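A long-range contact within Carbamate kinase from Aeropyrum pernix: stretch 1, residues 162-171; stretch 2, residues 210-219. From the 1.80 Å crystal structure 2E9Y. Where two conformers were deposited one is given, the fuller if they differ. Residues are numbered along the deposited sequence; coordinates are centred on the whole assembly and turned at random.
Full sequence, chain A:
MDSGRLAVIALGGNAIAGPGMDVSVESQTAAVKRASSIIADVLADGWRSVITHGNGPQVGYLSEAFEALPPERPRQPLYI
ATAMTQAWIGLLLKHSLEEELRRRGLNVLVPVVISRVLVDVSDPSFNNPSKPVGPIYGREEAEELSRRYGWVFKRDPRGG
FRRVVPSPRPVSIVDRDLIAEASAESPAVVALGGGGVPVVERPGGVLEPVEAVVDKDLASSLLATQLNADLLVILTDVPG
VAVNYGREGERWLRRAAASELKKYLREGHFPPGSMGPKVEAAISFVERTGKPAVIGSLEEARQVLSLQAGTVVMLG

Stretch 1 (162-171) RRVVPSPRPV
Stretch 2 (210-219) VEAVVDKDLA

Two chain segments pair in rising register from Pro166 and Ala212 onward, clamped by a salt bridge at one end, a single direct backbone hydrogen bond in the middle and proline-to-helix packing at the other, burying 580 Å² in all. Stretch 1 leaves a strand (162-165), bends at Ser167 (phi/psi -130/71) and continues extended through Pro168-Pro170; stretch 2 is extended to Asp215, then turns helical at 216-219. CA atoms pair Pro166 with Ala212 (4.8 Å), Ser167 with Val213 (4.9 Å) and Pro170 with Ala219 (5.7 Å). Arg163, all-trans (t, t, t, chi4 -178°), reaches Glu211 (m, t, chi3 -68°) end-on: NH2 to OE1 2.8 Å, NH1 to OE2 3.1 Å. Val213 N donates to Pro166 O (2.9 Å, 164°), and Ser167 CA approaches Val213 O at 3.0 Å in a CA-H...O contact. The Ala212 methyl CB sits against Pro166 O (3.2 Å), Pro166 CB (4.0 Å) and Pro168 CD (3.9 Å). Buried Val165 and Val214 offer apolar surface: Val165 CG2 meets Val213 CG1 (4.2 Å), and Pro170, its CA-to-CB bond toward stretch 2, packs CB on Val214 CG1 (4.0 Å) and CD on Leu218 CB (3.9 Å). Water 1 donates to Pro168 O (2.6 Å) and accepts from Asp215 N (2.8 Å). Asp215 (t) caps the helix, OD1 accepting from Leu218 N (2.9 Å) and weakly from Asp217 N (2.8 Å).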

# COMPACT_ATOMS: atom_id res chain seq x y z
N ARG A 162 -17.88 15.84 -14.24
CA ARG A 162 -16.91 14.84 -13.81
C ARG A 162 -15.57 15.54 -13.75
O ARG A 162 -15.25 16.36 -14.62
CB ARG A 162 -16.80 13.69 -14.83
CG ARG A 162 -18.01 12.77 -14.95
CD ARG A 162 -18.33 12.05 -13.64
NE ARG A 162 -17.26 11.20 -13.14
CZ ARG A 162 -16.94 10.00 -13.63
NH1 ARG A 162 -17.60 9.48 -14.65
NH2 ARG A 162 -15.96 9.30 -13.06
N ARG A 163 -14.78 15.26 -12.72
CA ARG A 163 -13.46 15.86 -12.65
C ARG A 163 -12.63 15.03 -13.61
O ARG A 163 -12.73 13.80 -13.60
CB ARG A 163 -12.85 15.75 -11.26
CG ARG A 163 -11.44 16.34 -11.21
CD ARG A 163 -10.63 15.88 -10.00
NE ARG A 163 -9.32 16.54 -9.98
CZ ARG A 163 -8.37 16.31 -9.07
NH1 ARG A 163 -8.57 15.43 -8.10
NH2 ARG A 163 -7.23 16.98 -9.14
N VAL A 164 -11.83 15.68 -14.44
CA VAL A 164 -10.97 14.96 -15.37
C VAL A 164 -9.53 15.30 -14.99
O VAL A 164 -9.23 16.44 -14.65
CB VAL A 164 -11.24 15.35 -16.85
CG1 VAL A 164 -12.54 14.71 -17.33
CG2 VAL A 164 -11.31 16.86 -16.98
N VAL A 165 -8.66 14.30 -15.04
CA VAL A 165 -7.26 14.50 -14.70
C VAL A 165 -6.39 14.00 -15.84
O VAL A 165 -6.84 13.22 -16.69
CB VAL A 165 -6.87 13.73 -13.41
CG1 VAL A 165 -7.68 14.25 -12.23
CG2 VAL A 165 -7.09 12.25 -13.60
N PRO A 166 -5.13 14.46 -15.89
CA PRO A 166 -4.19 14.07 -16.93
C PRO A 166 -3.83 12.58 -16.92
O PRO A 166 -3.78 11.95 -15.87
CB PRO A 166 -2.95 14.92 -16.63
CG PRO A 166 -3.51 16.12 -15.94
CD PRO A 166 -4.56 15.52 -15.04
N SER A 167 -3.57 12.05 -18.11
CA SER A 167 -3.15 10.65 -18.25
C SER A 167 -1.91 10.71 -19.14
O SER A 167 -1.95 10.30 -20.30
CB SER A 167 -4.23 9.80 -18.91
OG SER A 167 -3.78 8.46 -19.04
N PRO A 168 -0.80 11.23 -18.60
CA PRO A 168 0.48 11.36 -19.31
C PRO A 168 1.13 10.03 -19.61
O PRO A 168 0.85 9.03 -18.95
CB PRO A 168 1.31 12.21 -18.36
CG PRO A 168 0.82 11.78 -17.02
CD PRO A 168 -0.68 11.72 -17.21
N ARG A 169 1.98 10.01 -20.63
CA ARG A 169 2.67 8.78 -20.99
C ARG A 169 3.81 8.48 -20.02
O ARG A 169 4.49 9.39 -19.55
CB ARG A 169 3.19 8.86 -22.43
CG ARG A 169 2.10 8.69 -23.47
CD ARG A 169 2.68 8.29 -24.83
NE ARG A 169 1.67 7.68 -25.69
CZ ARG A 169 0.65 8.33 -26.25
NH1 ARG A 169 0.49 9.63 -26.03
NH2 ARG A 169 -0.21 7.67 -27.01
N PRO A 170 4.02 7.20 -19.70
CA PRO A 170 5.10 6.82 -18.78
C PRO A 170 6.47 7.03 -19.40
O PRO A 170 6.68 6.70 -20.57
CB PRO A 170 4.79 5.35 -18.49
CG PRO A 170 4.21 4.88 -19.77
CD PRO A 170 3.28 6.02 -20.17
N VAL A 171 7.40 7.59 -18.63
CA VAL A 171 8.75 7.84 -19.12
C VAL A 171 9.74 6.83 -18.56
O VAL A 171 10.59 6.31 -19.27
CB VAL A 171 9.21 9.26 -18.76
CG1 VAL A 171 10.65 9.48 -19.22
CG2 VAL A 171 8.28 10.28 -19.41
N VAL A 210 2.11 13.82 -8.54
CA VAL A 210 1.14 14.70 -9.19
C VAL A 210 -0.20 14.00 -9.33
O VAL A 210 -0.27 12.77 -9.34
CB VAL A 210 1.62 15.14 -10.60
CG1 VAL A 210 2.85 16.01 -10.49
CG2 VAL A 210 1.91 13.92 -11.47
N GLU A 211 -1.28 14.77 -9.40
CA GLU A 211 -2.60 14.18 -9.54
C GLU A 211 -2.84 13.88 -11.01
O GLU A 211 -3.16 14.76 -11.80
CB GLU A 211 -3.69 15.10 -9.00
CG GLU A 211 -3.80 15.06 -7.48
CD GLU A 211 -5.09 15.68 -6.98
OE1 GLU A 211 -5.24 16.92 -7.12
OE2 GLU A 211 -5.95 14.94 -6.47
N ALA A 212 -2.66 12.61 -11.36
CA ALA A 212 -2.85 12.15 -12.72
C ALA A 212 -2.89 10.64 -12.67
O ALA A 212 -2.60 10.03 -11.64
CB ALA A 212 -1.68 12.61 -13.59
N VAL A 213 -3.27 10.02 -13.78
CA VAL A 213 -3.29 8.57 -13.86
C VAL A 213 -2.39 8.17 -15.03
O VAL A 213 -2.16 8.97 -15.94
CB VAL A 213 -4.71 8.01 -14.07
CG1 VAL A 213 -5.57 8.35 -12.87
CG2 VAL A 213 -5.32 8.58 -15.34
N VAL A 214 -1.86 6.96 -14.98
CA VAL A 214 -1.00 6.47 -16.05
C VAL A 214 -1.61 5.17 -16.55
O VAL A 214 -2.01 4.32 -15.76
CB VAL A 214 0.43 6.22 -15.53
CG1 VAL A 214 1.29 5.59 -16.61
CG2 VAL A 214 1.03 7.53 -15.05
N ASP A 215 -1.70 5.02 -17.87
CA ASP A 215 -2.26 3.81 -18.47
C ASP A 215 -1.46 2.60 -17.99
O ASP A 215 -0.23 2.56 -18.15
CB ASP A 215 -2.21 3.90 -19.99
CG ASP A 215 -2.89 2.73 -20.66
OD1 ASP A 215 -2.25 1.67 -20.80
OD2 ASP A 215 -4.07 2.88 -21.05
N LYS A 216 -2.14 1.62 -17.41
CA LYS A 216 -1.45 0.45 -16.89
C LYS A 216 -0.76 -0.40 -17.95
O LYS A 216 0.23 -1.07 -17.67
CB LYS A 216 -2.42 -0.42 -16.09
CG LYS A 216 -3.57 -1.03 -16.88
CD LYS A 216 -3.21 -2.40 -17.41
CE LYS A 216 -4.44 -3.13 -17.94
NZ LYS A 216 -4.10 -4.50 -18.39
N ASP A 217 -1.29 -0.39 -19.17
CA ASP A 217 -0.67 -1.18 -20.23
C ASP A 217 0.59 -0.50 -20.76
O ASP A 217 1.62 -1.16 -20.94
CB ASP A 217 -1.69 -1.42 -21.35
CG ASP A 217 -2.83 -2.30 -20.89
OD1 ASP A 217 -2.55 -3.38 -20.32
OD2 ASP A 217 -4.01 -1.93 -21.08
N LEU A 218 0.52 0.81 -20.99
CA LEU A 218 1.69 1.54 -21.46
C LEU A 218 2.79 1.44 -20.41
O LEU A 218 3.96 1.23 -20.74
CB LEU A 218 1.34 3.02 -21.70
CG LEU A 218 0.28 3.28 -22.77
CD1 LEU A 218 0.14 4.78 -23.00
CD2 LEU A 218 0.68 2.57 -24.07
N ALA A 219 2.41 1.57 -19.15
CA ALA A 219 3.37 1.49 -18.05
C ALA A 219 3.98 0.09 -17.95
O ALA A 219 5.19 -0.04 -17.73
CB ALA A 219 2.70 1.87 -16.72
O HOH W 1 -0.68 6.99 -19.62